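Local coordinates for transcriptional regulator (Pseudomonas aeruginosa, PDB 3E7Q), which probably binds operator DNA through an N-terminal helix-turn-helix and represses transcription, as a regulator of the TetR family, at the interface of chains A and B. Coordinates in Å, arbitrary orientation; residue numbers count along the deposited sequence, not the author numbering. Chains: chain A/B, transcriptional regulator.

All four contacts belong to one two-fold interface between identical chains, and helix 159-179 takes part in each of them. Contact 3, where the two copies of that helix meet, lies about 12 Å from contact 1 and 16 Å from contact 2, measured between centres of C-alpha atoms; contacts 1 and 2 are about 27 Å apart. Contacts 2 and 4, about 18 Å apart, share a two-fold related core, B:Leu179 on A:Trp117, A:Val120 and A:His130 in one and its chain-exchanged counterpart in the other, but differ around it. The arrangement fits the usual TetR-family dimer, whose paired C-terminal halves hold two DNA-binding domains together.

Contact 1: the interface of chains A and B. Residues chain A 183-184, 188, 191-192; chain B 161, 164, 208, 210.
A mainly apolar helix-packing interface joins A:Ile192, A:Gln188 and A:Gln191 to B:Leu161 and B:Ile164, and probably helps hold the C-terminal halves of a TetR-type dimer together. B:Leu161, with 73 Å² hidden by chain A, is wedged among the three chain A side chains by its two methyl branches. Its CD1 lies against the aliphatic stem of A:Gln188, 3.8 Å from CB, while CD2 turns to the amide of A:Gln191, 3.7 Å from CD. The fork points this way because CG of B:Leu161 stands anti to the backbone N (chi1 -161°).

A:Ile192 fills the next position with its longer branch: CD1 reaches CG2 of B:Ile164 at 3.7 Å, and these two side chains run at roughly a right angle. That same CG2 touches the ring of A:Phe184 at CD2, 3.8 Å away. The other branch of B:Ile164 extends to the backbone of A:Thr183, with CD1 3.7 Å from the carbonyl O. At the opposite end, A:Gln191, its chain extended beyond CG (chi2 -164°), reaches toward the C-terminal backbone of B:Arg210, whose C lies 3.3 Å from the amide oxygen OE1. B:Phe208 adds a looser ring contact, CE1 to A:Ile192 CG1 at 4.2 Å.

In the fold, the patch joins the start of helix 186-204 and the residues just preceding it in chain A to the first turns of helix 159-179 and the C-terminal tail in chain B.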
ATOM      1  N   THR A 183       4.035 -15.326  -1.695  1.00 41.39           N
ATOM      2  CA  THR A 183       4.543 -15.038  -0.344  1.00 42.03           C
ATOM      3  C   THR A 183       3.668 -15.701   0.778  1.00 42.13           C
ATOM      4  O   THR A 183       4.174 -16.244   1.787  1.00 41.79           O
ATOM      5  CB  THR A 183       4.605 -13.489  -0.170  1.00 41.18           C
ATOM      6  OG1 THR A 183       5.650 -12.969  -1.023  1.00 44.42           O
ATOM      7  CG2 THR A 183       4.966 -13.143   1.230  1.00 44.59           C
ATOM      8  N   PHE A 184       2.342 -15.595   0.605  1.00 41.65           N
ATOM      9  CA  PHE A 184       1.378 -16.329   1.412  1.00 41.02           C
ATOM     10  C   PHE A 184       0.109 -16.593   0.582  1.00 40.77           C
ATOM     11  O   PHE A 184      -0.190 -15.891  -0.420  1.00 39.65           O
ATOM     12  CB  PHE A 184       1.066 -15.592   2.719  1.00 39.55           C
ATOM     13  CG  PHE A 184       0.394 -14.264   2.516  1.00 39.69           C
ATOM     14  CD1 PHE A 184      -0.974 -14.142   2.536  1.00 36.86           C
ATOM     15  CD2 PHE A 184       1.145 -13.135   2.237  1.00 42.66           C
ATOM     16  CE1 PHE A 184      -1.583 -12.903   2.307  1.00 38.19           C
ATOM     17  CE2 PHE A 184       0.531 -11.916   2.019  1.00 40.24           C
ATOM     18  CZ  PHE A 184      -0.839 -11.827   2.075  1.00 38.60           C
ATOM     19  N   GLN A 188      -3.800 -18.265   4.380  1.00 41.29           N
ATOM     20  CA  GLN A 188      -2.883 -17.697   5.389  1.00 41.03           C
ATOM     21  C   GLN A 188      -3.264 -16.285   5.702  1.00 39.13           C
ATOM     22  O   GLN A 188      -3.073 -15.834   6.791  1.00 40.62           O
ATOM     23  CB  GLN A 188      -1.399 -17.761   4.928  1.00 40.76           C
ATOM     24  CG  GLN A 188      -0.929 -19.183   4.939  1.00 41.10           C
ATOM     25  CD  GLN A 188       0.528 -19.384   4.485  1.00 41.25           C
ATOM     26  OE1 GLN A 188       0.971 -18.835   3.498  1.00 41.74           O
ATOM     27  NE2 GLN A 188       1.240 -20.214   5.203  1.00 40.04           N
ATOM     28  N   GLN A 191      -6.110 -16.546   8.036  1.00 37.33           N
ATOM     29  CA  GLN A 191      -5.542 -17.029   9.288  1.00 37.19           C
ATOM     30  C   GLN A 191      -4.850 -15.899  10.080  1.00 36.43           C
ATOM     31  O   GLN A 191      -5.067 -15.750  11.254  1.00 35.31           O
ATOM     32  CB  GLN A 191      -4.542 -18.168   8.981  1.00 37.42           C
ATOM     33  CG  GLN A 191      -3.953 -18.840  10.236  1.00 38.43           C
ATOM     34  CD  GLN A 191      -2.698 -19.674   9.964  1.00 41.38           C
ATOM     35  OE1 GLN A 191      -2.381 -20.047   8.803  1.00 41.73           O
ATOM     36  NE2 GLN A 191      -1.979 -19.981  11.041  1.00 40.04           N
ATOM     37  N   ILE A 192      -4.039 -15.081   9.397  1.00 36.56           N
ATOM     38  CA  ILE A 192      -3.436 -13.898   9.980  1.00 35.88           C
ATOM     39  C   ILE A 192      -4.485 -12.930  10.566  1.00 35.98           C
ATOM     40  O   ILE A 192      -4.288 -12.350  11.633  1.00 36.35           O
ATOM     41  CB  ILE A 192      -2.508 -13.158   8.911  1.00 37.19           C
ATOM     42  CG1 ILE A 192      -1.236 -14.007   8.620  1.00 35.81           C
ATOM     43  CG2 ILE A 192      -2.199 -11.691   9.315  1.00 33.94           C
ATOM     44  CD1 ILE A 192      -0.431 -13.561   7.415  1.00 35.75           C
TER
ATOM     45  N   LEU B 161       5.204 -16.583   9.418  1.00 37.60           N
ATOM     46  CA  LEU B 161       3.879 -16.104   9.207  1.00 37.30           C
ATOM     47  C   LEU B 161       3.552 -14.917  10.056  1.00 36.43           C
ATOM     48  O   LEU B 161       2.964 -13.961   9.532  1.00 35.74           O
ATOM     49  CB  LEU B 161       2.856 -17.221   9.365  1.00 39.19           C
ATOM     50  CG  LEU B 161       1.473 -16.977   8.754  1.00 42.29           C
ATOM     51  CD1 LEU B 161       1.515 -16.919   7.190  1.00 39.82           C
ATOM     52  CD2 LEU B 161       0.550 -18.005   9.298  1.00 41.63           C
ATOM     53  N   ILE B 164       5.120 -11.883   8.398  1.00 34.82           N
ATOM     54  CA  ILE B 164       4.288 -11.402   7.346  1.00 35.08           C
ATOM     55  C   ILE B 164       3.131 -10.543   7.914  1.00 35.89           C
ATOM     56  O   ILE B 164       2.811  -9.499   7.352  1.00 36.43           O
ATOM     57  CB  ILE B 164       3.713 -12.557   6.438  1.00 35.29           C
ATOM     58  CG1 ILE B 164       4.831 -13.153   5.583  1.00 35.27           C
ATOM     59  CG2 ILE B 164       2.444 -12.063   5.598  1.00 30.55           C
ATOM     60  CD1 ILE B 164       4.589 -14.593   5.109  1.00 34.05           C
ATOM     61  N   PHE B 208      -0.638 -18.952  15.250  1.00 47.05           N
ATOM     62  CA  PHE B 208       0.494 -19.129  14.325  1.00 48.39           C
ATOM     63  C   PHE B 208       1.120 -20.545  14.398  1.00 50.58           C
ATOM     64  O   PHE B 208       2.268 -20.746  14.834  1.00 50.66           O
ATOM     65  CB  PHE B 208       1.531 -17.995  14.498  1.00 45.28           C
ATOM     66  CG  PHE B 208       1.011 -16.641  14.084  1.00 43.79           C
ATOM     67  CD1 PHE B 208       1.005 -16.254  12.730  1.00 39.26           C
ATOM     68  CD2 PHE B 208       0.443 -15.787  15.007  1.00 39.45           C
ATOM     69  CE1 PHE B 208       0.469 -15.029  12.303  1.00 39.07           C
ATOM     70  CE2 PHE B 208      -0.040 -14.515  14.591  1.00 39.52           C
ATOM     71  CZ  PHE B 208      -0.036 -14.162  13.218  1.00 39.55           C
ATOM     72  N   ARG B 210      -1.190 -23.100  11.993  1.00 61.42           N
ATOM     73  CA  ARG B 210      -2.089 -23.871  11.006  1.00 62.05           C
ATOM     74  C   ARG B 210      -2.824 -23.104   9.870  1.00 63.02           C
ATOM     75  O   ARG B 210      -3.379 -23.724   8.934  1.00 62.31           O
ATOM     76  CB  ARG B 210      -3.136 -24.769  11.736  1.00 63.63           C
ATOM     77  CG  ARG B 210      -3.400 -24.500  13.246  1.00 64.89           C
ATOM     78  CD  ARG B 210      -4.393 -23.356  13.437  1.00 67.41           C
ATOM     79  NE  ARG B 210      -4.358 -22.782  14.797  1.00 68.46           N
ATOM     80  CZ  ARG B 210      -5.196 -23.088  15.794  1.00 69.25           C
ATOM     81  NH1 ARG B 210      -6.166 -23.999  15.627  1.00 67.29           N
ATOM     82  NH2 ARG B 210      -5.049 -22.478  16.980  1.00 69.36           N
TER

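Contact 2: the interface of chains A and B. Residues chain A 117-118, 120, 130; chain B 114, 179.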
ATOM      1  N   TRP A 117      -3.947   6.147  -5.619  1.00 42.72           N
ATOM      2  CA  TRP A 117      -3.246   6.550  -4.437  1.00 43.35           C
ATOM      3  C   TRP A 117      -2.223   7.646  -4.700  1.00 43.67           C
ATOM      4  O   TRP A 117      -2.122   8.558  -3.937  1.00 41.39           O
ATOM      5  CB  TRP A 117      -2.570   5.353  -3.834  1.00 44.53           C
ATOM      6  CG  TRP A 117      -3.473   4.419  -3.213  1.00 45.33           C
ATOM      7  CD1 TRP A 117      -4.733   4.667  -2.706  1.00 46.21           C
ATOM      8  CD2 TRP A 117      -3.190   3.051  -2.937  1.00 44.80           C
ATOM      9  NE1 TRP A 117      -5.240   3.518  -2.150  1.00 46.99           N
ATOM     10  CE2 TRP A 117      -4.316   2.513  -2.279  1.00 45.11           C
ATOM     11  CE3 TRP A 117      -2.088   2.222  -3.197  1.00 45.89           C
ATOM     12  CZ2 TRP A 117      -4.376   1.189  -1.874  1.00 47.97           C
ATOM     13  CZ3 TRP A 117      -2.149   0.907  -2.809  1.00 46.22           C
ATOM     14  CH2 TRP A 117      -3.277   0.396  -2.139  1.00 47.42           C
ATOM     15  N   GLY A 118      -1.488   7.562  -5.804  1.00 45.44           N
ATOM     16  CA  GLY A 118      -0.623   8.651  -6.210  1.00 45.75           C
ATOM     17  C   GLY A 118      -1.289  10.002  -6.432  1.00 46.39           C
ATOM     18  O   GLY A 118      -0.703  11.060  -6.168  1.00 47.42           O
ATOM     19  N   VAL A 120      -4.094  10.986  -4.979  1.00 48.39           N
ATOM     20  CA  VAL A 120      -4.769  11.470  -3.781  1.00 48.81           C
ATOM     21  C   VAL A 120      -4.166  12.764  -3.231  1.00 49.97           C
ATOM     22  O   VAL A 120      -4.904  13.639  -2.773  1.00 49.21           O
ATOM     23  CB  VAL A 120      -4.847  10.396  -2.686  1.00 48.47           C
ATOM     24  CG1 VAL A 120      -4.912  11.054  -1.277  1.00 47.22           C
ATOM     25  CG2 VAL A 120      -6.065   9.451  -3.000  1.00 46.38           C
ATOM     26  N   HIS A 130     -10.911   8.988  -1.784  1.00 52.37           N
ATOM     27  CA  HIS A 130     -10.154   8.192  -0.837  1.00 52.98           C
ATOM     28  C   HIS A 130     -10.704   8.327   0.606  1.00 52.91           C
ATOM     29  O   HIS A 130     -11.016   7.332   1.254  1.00 52.60           O
ATOM     30  CB  HIS A 130      -8.664   8.532  -0.877  1.00 52.48           C
ATOM     31  CG  HIS A 130      -7.911   7.909   0.240  1.00 52.42           C
ATOM     32  ND1 HIS A 130      -7.543   6.581   0.241  1.00 49.97           N
ATOM     33  CD2 HIS A 130      -7.558   8.404   1.446  1.00 51.82           C
ATOM     34  CE1 HIS A 130      -6.953   6.301   1.387  1.00 54.53           C
ATOM     35  NE2 HIS A 130      -6.957   7.391   2.139  1.00 53.01           N
TER
ATOM     36  N   LEU B 114       5.078   4.223  -4.640  1.00 43.38           N
ATOM     37  CA  LEU B 114       3.951   3.924  -5.473  1.00 42.35           C
ATOM     38  C   LEU B 114       4.378   3.609  -6.935  1.00 41.55           C
ATOM     39  O   LEU B 114       3.888   2.690  -7.567  1.00 38.96           O
ATOM     40  CB  LEU B 114       2.939   5.045  -5.385  1.00 42.90           C
ATOM     41  CG  LEU B 114       2.132   5.232  -4.094  1.00 43.40           C
ATOM     42  CD1 LEU B 114       1.289   6.474  -4.314  1.00 46.44           C
ATOM     43  CD2 LEU B 114       1.251   4.083  -3.802  1.00 44.63           C
ATOM     44  N   LEU B 179      -1.280   8.648   2.801  1.00 44.77           N
ATOM     45  CA  LEU B 179      -2.508   9.051   2.073  1.00 45.19           C
ATOM     46  C   LEU B 179      -3.369  10.111   2.826  1.00 46.20           C
ATOM     47  O   LEU B 179      -4.021  10.987   2.197  1.00 46.61           O
ATOM     48  CB  LEU B 179      -3.351   7.852   1.721  1.00 44.37           C
ATOM     49  CG  LEU B 179      -2.723   6.927   0.681  1.00 43.55           C
ATOM     50  CD1 LEU B 179      -3.489   5.623   0.626  1.00 44.28           C
ATOM     51  CD2 LEU B 179      -2.683   7.597  -0.651  1.00 44.58           C
TER
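B:Leu179 packs between A:Trp117, A:Val120 and A:His130, while B:Leu114 meets the backbone of A:Gly118; the site belongs to the presumed dimer interface of a TetR-family regulator.

The ring contacts centre on one methyl group. CD1 of B:Leu179 sits over a face of the A:Trp117 indole as a CH-pi contact, 3.9 Å from the centroid of the five-membered ring and offset toward the rim. The same methyl meets the imidazole of A:His130, with CE1 3.6 Å away, so it sits in the angle between the indole and the imidazole. CB of B:Leu179 also approaches this imidazole, 3.7 Å from NE2.

Aliphatic packing involves the other leucine branch. CD2 of B:Leu179 lies 4.1 Å from CB of A:Val120, the two side chains running nearly perpendicular. At the rim of the indole, close to its plane, CD2 of B:Leu114 comes 3.9 Å from CE3 of A:Trp117, in the benzo part.

Contacts with backbone come from both leucines. CD2 of B:Leu179 lies 3.5 Å from the carbonyl O of A:Trp117. B:Leu114, extended from its helix with chi2 177°, places CD1 3.5 Å from CA of A:Gly118, where the absence of a side chain lets the methyl press directly on the main chain of helix 110-119.

Contact 3: the interface of chains A and B. Residues chain A 168-169, 172-173; chain B 165, 168-169, 171-172.
Helix 159-179 of chain A meets the same helix of chain B, and small residues bring the two backbones together: CA of A:Leu169 and CA of B:Leu169 are only 4.1 Å apart. A:Gly172 faces B:Ala168, its CA 3.3 Å from the alanine carbonyl O; with the chains exchanged, A:Ala168 O stands 3.2 Å from CA of B:Gly172. This reciprocal alanine-glycine pairing is the geometric evidence for close helix crossing, since each glycine presents bare main chain to the partner.

Side chains close the flanks. The methyl CB of B:Ala168 presses against the forked end of A:Leu173, 3.5 Å from CD2, a tight carbon contact. A:Leu169 reaches along the partner helix instead: with CG anti to the backbone N (chi1 176°), its CD1 comes to the main-chain O of B:Ser165 at 3.2 Å. The serine hydroxyl OG is a looser neighbour of this methyl, at 3.8 Å. B:Leu169 has nearly the same torsions and turns its own CD1 toward A:Ala168, 4.0 Å from CB.

The patch lies in the middle of the presumed dimer interface, where the two helices cross near their midpoints, between the apolar contacts made by their first turns and those made by A:Leu179 and B:Leu179 at their ends.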
ATOM      1  N   ALA A 168      -5.419  -1.514   8.290  1.00 37.58           N
ATOM      2  CA  ALA A 168      -3.989  -1.427   7.907  1.00 38.05           C
ATOM      3  C   ALA A 168      -3.398  -2.816   7.636  1.00 37.26           C
ATOM      4  O   ALA A 168      -2.685  -3.037   6.641  1.00 38.69           O
ATOM      5  CB  ALA A 168      -3.179  -0.688   8.983  1.00 36.42           C
ATOM      6  N   LEU A 169      -3.755  -3.769   8.470  1.00 37.76           N
ATOM      7  CA  LEU A 169      -3.306  -5.138   8.271  1.00 38.21           C
ATOM      8  C   LEU A 169      -3.816  -5.733   6.933  1.00 38.16           C
ATOM      9  O   LEU A 169      -3.039  -6.292   6.186  1.00 38.71           O
ATOM     10  CB  LEU A 169      -3.723  -6.014   9.429  1.00 37.38           C
ATOM     11  CG  LEU A 169      -3.421  -7.510   9.349  1.00 38.45           C
ATOM     12  CD1 LEU A 169      -1.877  -7.788   9.263  1.00 36.68           C
ATOM     13  CD2 LEU A 169      -4.121  -8.268  10.536  1.00 36.20           C
ATOM     14  N   GLY A 172      -2.176  -4.030   3.959  1.00 41.02           N
ATOM     15  CA  GLY A 172      -0.771  -4.480   3.850  1.00 40.07           C
ATOM     16  C   GLY A 172      -0.722  -5.862   3.248  1.00 38.99           C
ATOM     17  O   GLY A 172       0.133  -6.150   2.402  1.00 37.90           O
ATOM     18  N   LEU A 173      -1.632  -6.727   3.693  1.00 37.74           N
ATOM     19  CA  LEU A 173      -1.710  -8.081   3.173  1.00 36.81           C
ATOM     20  C   LEU A 173      -2.189  -8.088   1.720  1.00 36.80           C
ATOM     21  O   LEU A 173      -1.677  -8.820   0.923  1.00 35.20           O
ATOM     22  CB  LEU A 173      -2.635  -8.938   4.031  1.00 36.91           C
ATOM     23  CG  LEU A 173      -2.171  -9.383   5.409  1.00 34.28           C
ATOM     24  CD1 LEU A 173      -3.351 -10.013   6.200  1.00 33.79           C
ATOM     25  CD2 LEU A 173      -0.888 -10.281   5.368  1.00 32.20           C
TER
ATOM     26  N   SER B 165       2.563 -10.934   9.039  1.00 36.23           N
ATOM     27  CA  SER B 165       1.445 -10.205   9.638  1.00 36.13           C
ATOM     28  C   SER B 165       1.875  -8.825  10.117  1.00 37.45           C
ATOM     29  O   SER B 165       1.219  -7.796   9.869  1.00 38.01           O
ATOM     30  CB  SER B 165       0.891 -11.022  10.813  1.00 35.68           C
ATOM     31  OG  SER B 165      -0.214 -10.372  11.441  1.00 34.07           O
ATOM     32  N   ALA B 168       2.833  -6.563   7.167  1.00 37.72           N
ATOM     33  CA  ALA B 168       1.593  -6.115   6.601  1.00 37.32           C
ATOM     34  C   ALA B 168       0.967  -4.944   7.379  1.00 36.89           C
ATOM     35  O   ALA B 168       0.562  -3.950   6.786  1.00 36.24           O
ATOM     36  CB  ALA B 168       0.629  -7.310   6.422  1.00 35.61           C
ATOM     37  N   LEU B 169       0.938  -5.037   8.706  1.00 37.68           N
ATOM     38  CA  LEU B 169       0.387  -3.993   9.569  1.00 37.18           C
ATOM     39  C   LEU B 169       1.146  -2.682   9.450  1.00 38.39           C
ATOM     40  O   LEU B 169       0.534  -1.626   9.314  1.00 38.20           O
ATOM     41  CB  LEU B 169       0.361  -4.417  11.020  1.00 37.84           C
ATOM     42  CG  LEU B 169      -0.168  -3.435  12.112  1.00 37.43           C
ATOM     43  CD1 LEU B 169      -1.601  -3.042  11.807  1.00 33.31           C
ATOM     44  CD2 LEU B 169      -0.038  -4.039  13.525  1.00 35.29           C
ATOM     45  N   ASP B 171       3.230  -1.769   6.913  1.00 41.04           N
ATOM     46  CA  ASP B 171       2.972  -1.292   5.540  1.00 40.72           C
ATOM     47  C   ASP B 171       1.693  -0.536   5.419  1.00 39.37           C
ATOM     48  O   ASP B 171       1.660   0.560   4.820  1.00 38.04           O
ATOM     49  CB  ASP B 171       2.871  -2.463   4.535  1.00 42.36           C
ATOM     50  CG  ASP B 171       4.199  -2.984   4.093  1.00 47.60           C
ATOM     51  OD1 ASP B 171       5.221  -2.422   4.496  1.00 56.56           O
ATOM     52  OD2 ASP B 171       4.236  -4.036   3.395  1.00 59.90           O
ATOM     53  N   GLY B 172       0.618  -1.179   5.891  1.00 39.03           N
ATOM     54  CA  GLY B 172      -0.737  -0.612   5.891  1.00 38.43           C
ATOM     55  C   GLY B 172      -0.781   0.698   6.610  1.00 38.83           C
ATOM     56  O   GLY B 172      -1.353   1.647   6.127  1.00 40.45           O
TER

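Contact 4: the interface of chains A and B. Residues chain A 176, 179-180; chain B 117, 120, 130-131.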
ATOM      1  N   GLU A 176       0.905  -6.816  -0.436  1.00 41.18           N
ATOM      2  CA  GLU A 176       2.002  -7.715  -0.598  1.00 43.08           C
ATOM      3  C   GLU A 176       1.617  -8.902  -1.431  1.00 42.99           C
ATOM      4  O   GLU A 176       2.437  -9.481  -2.131  1.00 42.91           O
ATOM      5  CB  GLU A 176       2.508  -8.235   0.724  1.00 44.58           C
ATOM      6  CG  GLU A 176       3.767  -9.141   0.429  1.00 51.25           C
ATOM      7  CD  GLU A 176       4.770  -8.450  -0.571  1.00 55.08           C
ATOM      8  OE1 GLU A 176       5.009  -7.191  -0.416  1.00 56.15           O
ATOM      9  OE2 GLU A 176       5.268  -9.169  -1.481  1.00 57.41           O
ATOM     10  N   LEU A 179       1.943  -7.878  -4.969  1.00 41.72           N
ATOM     11  CA  LEU A 179       3.341  -7.692  -5.447  1.00 41.20           C
ATOM     12  C   LEU A 179       4.014  -9.025  -5.714  1.00 41.31           C
ATOM     13  O   LEU A 179       4.756  -9.178  -6.687  1.00 40.33           O
ATOM     14  CB  LEU A 179       4.138  -6.791  -4.478  1.00 41.62           C
ATOM     15  CG  LEU A 179       3.501  -5.383  -4.393  1.00 40.22           C
ATOM     16  CD1 LEU A 179       3.965  -4.548  -3.263  1.00 39.58           C
ATOM     17  CD2 LEU A 179       3.740  -4.613  -5.684  1.00 37.91           C
ATOM     18  N   ASN A 180       3.717 -10.013  -4.887  1.00 40.84           N
ATOM     19  CA  ASN A 180       4.068 -11.384  -5.204  1.00 41.13           C
ATOM     20  C   ASN A 180       3.084 -12.352  -4.504  1.00 40.66           C
ATOM     21  O   ASN A 180       3.121 -12.514  -3.300  1.00 39.17           O
ATOM     22  CB  ASN A 180       5.524 -11.719  -4.784  1.00 41.69           C
ATOM     23  CG  ASN A 180       6.000 -13.069  -5.318  1.00 40.12           C
ATOM     24  OD1 ASN A 180       5.223 -14.063  -5.419  1.00 36.29           O
ATOM     25  ND2 ASN A 180       7.245 -13.089  -5.757  1.00 39.12           N
TER
ATOM     26  N   TRP B 117       6.285   0.050  -6.924  1.00 41.47           N
ATOM     27  CA  TRP B 117       5.312  -0.992  -6.836  1.00 41.43           C
ATOM     28  C   TRP B 117       4.535  -1.213  -8.118  1.00 41.70           C
ATOM     29  O   TRP B 117       4.084  -2.308  -8.375  1.00 40.02           O
ATOM     30  CB  TRP B 117       4.369  -0.633  -5.727  1.00 42.28           C
ATOM     31  CG  TRP B 117       4.951  -0.742  -4.403  1.00 43.41           C
ATOM     32  CD1 TRP B 117       6.031  -1.488  -4.045  1.00 42.87           C
ATOM     33  CD2 TRP B 117       4.476  -0.126  -3.208  1.00 42.56           C
ATOM     34  NE1 TRP B 117       6.234  -1.384  -2.716  1.00 43.71           N
ATOM     35  CE2 TRP B 117       5.279  -0.593  -2.163  1.00 43.45           C
ATOM     36  CE3 TRP B 117       3.417   0.733  -2.914  1.00 41.96           C
ATOM     37  CZ2 TRP B 117       5.107  -0.176  -0.838  1.00 44.77           C
ATOM     38  CZ3 TRP B 117       3.237   1.146  -1.638  1.00 43.28           C
ATOM     39  CH2 TRP B 117       4.067   0.679  -0.594  1.00 44.96           C
ATOM     40  N   VAL B 120       6.765  -3.249 -10.388  1.00 43.00           N
ATOM     41  CA  VAL B 120       7.091  -4.566  -9.894  1.00 43.06           C
ATOM     42  C   VAL B 120       6.463  -5.655 -10.790  1.00 44.89           C
ATOM     43  O   VAL B 120       7.138  -6.624 -11.161  1.00 44.39           O
ATOM     44  CB  VAL B 120       6.757  -4.755  -8.380  1.00 42.25           C
ATOM     45  CG1 VAL B 120       6.576  -6.217  -8.036  1.00 41.17           C
ATOM     46  CG2 VAL B 120       7.820  -4.158  -7.529  1.00 38.19           C
ATOM     47  N   HIS B 130      12.069  -5.914  -5.290  1.00 40.92           N
ATOM     48  CA  HIS B 130      11.024  -6.076  -4.320  1.00 41.65           C
ATOM     49  C   HIS B 130      11.127  -7.357  -3.480  1.00 40.73           C
ATOM     50  O   HIS B 130      11.048  -7.325  -2.268  1.00 40.28           O
ATOM     51  CB  HIS B 130       9.618  -6.035  -4.929  1.00 42.64           C
ATOM     52  CG  HIS B 130       8.554  -6.357  -3.912  1.00 43.30           C
ATOM     53  ND1 HIS B 130       8.148  -5.447  -2.957  1.00 43.11           N
ATOM     54  CD2 HIS B 130       7.930  -7.527  -3.608  1.00 45.17           C
ATOM     55  CE1 HIS B 130       7.260  -6.019  -2.160  1.00 44.82           C
ATOM     56  NE2 HIS B 130       7.113  -7.287  -2.529  1.00 43.82           N
ATOM     57  N   ASP B 131      11.284  -8.478  -4.146  1.00 40.48           N
ATOM     58  CA  ASP B 131      11.280  -9.765  -3.462  1.00 40.23           C
ATOM     59  C   ASP B 131      12.426  -9.839  -2.479  1.00 40.48           C
ATOM     60  O   ASP B 131      12.232 -10.276  -1.318  1.00 38.88           O
ATOM     61  CB  ASP B 131      11.344 -10.921  -4.461  1.00 39.65           C
ATOM     62  CG  ASP B 131      10.127 -10.998  -5.323  1.00 40.00           C
ATOM     63  OD1 ASP B 131       9.097 -10.417  -4.948  1.00 36.84           O
ATOM     64  OD2 ASP B 131      10.195 -11.621  -6.401  1.00 42.27           O
TER
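A:Leu179, with 76 Å² hidden by chain B, rests on two aromatic rings. Its CB lies over one face of the B:His130 imidazole, 3.9 Å from the centroid, and its CD1 lies over the indole of B:Trp117, also in a CH-pi contact. The other branch, CD2, packs 4.0 Å from CG1 of B:Val120, with the two side chains nearly perpendicular.

B:His130 buries 43 Å² and adds a polar link. NE2 donates to the carboxylate oxygen OE2 of A:Glu176 at 2.8 Å, almost straight at 173° and using the syn lone pair. Carboxylate and imidazole are only 3° from coplanar, and A:Glu176 meets the ring at its edge. The glutamate bends at chi2 (47°) to bring its acid group there, and its OE1, 3.0 Å from NE2, can share the same N-H as a second, less direct hydrogen-bond acceptor. Edge bond and overlying leucine together would restrict rotation of the imidazole, and the nearby carboxylate may favour its protonated form.

A:Asn180, with 33 Å² hidden, adds weaker links: its amide ND2 lies 3.4 Å from OD1 of B:Asp131, and a second weak bond goes to OD2.

The site thus fastens the end of helix 159-179 to helices 110-120 and 124-152 of the partner and probably helps set the dimer's register.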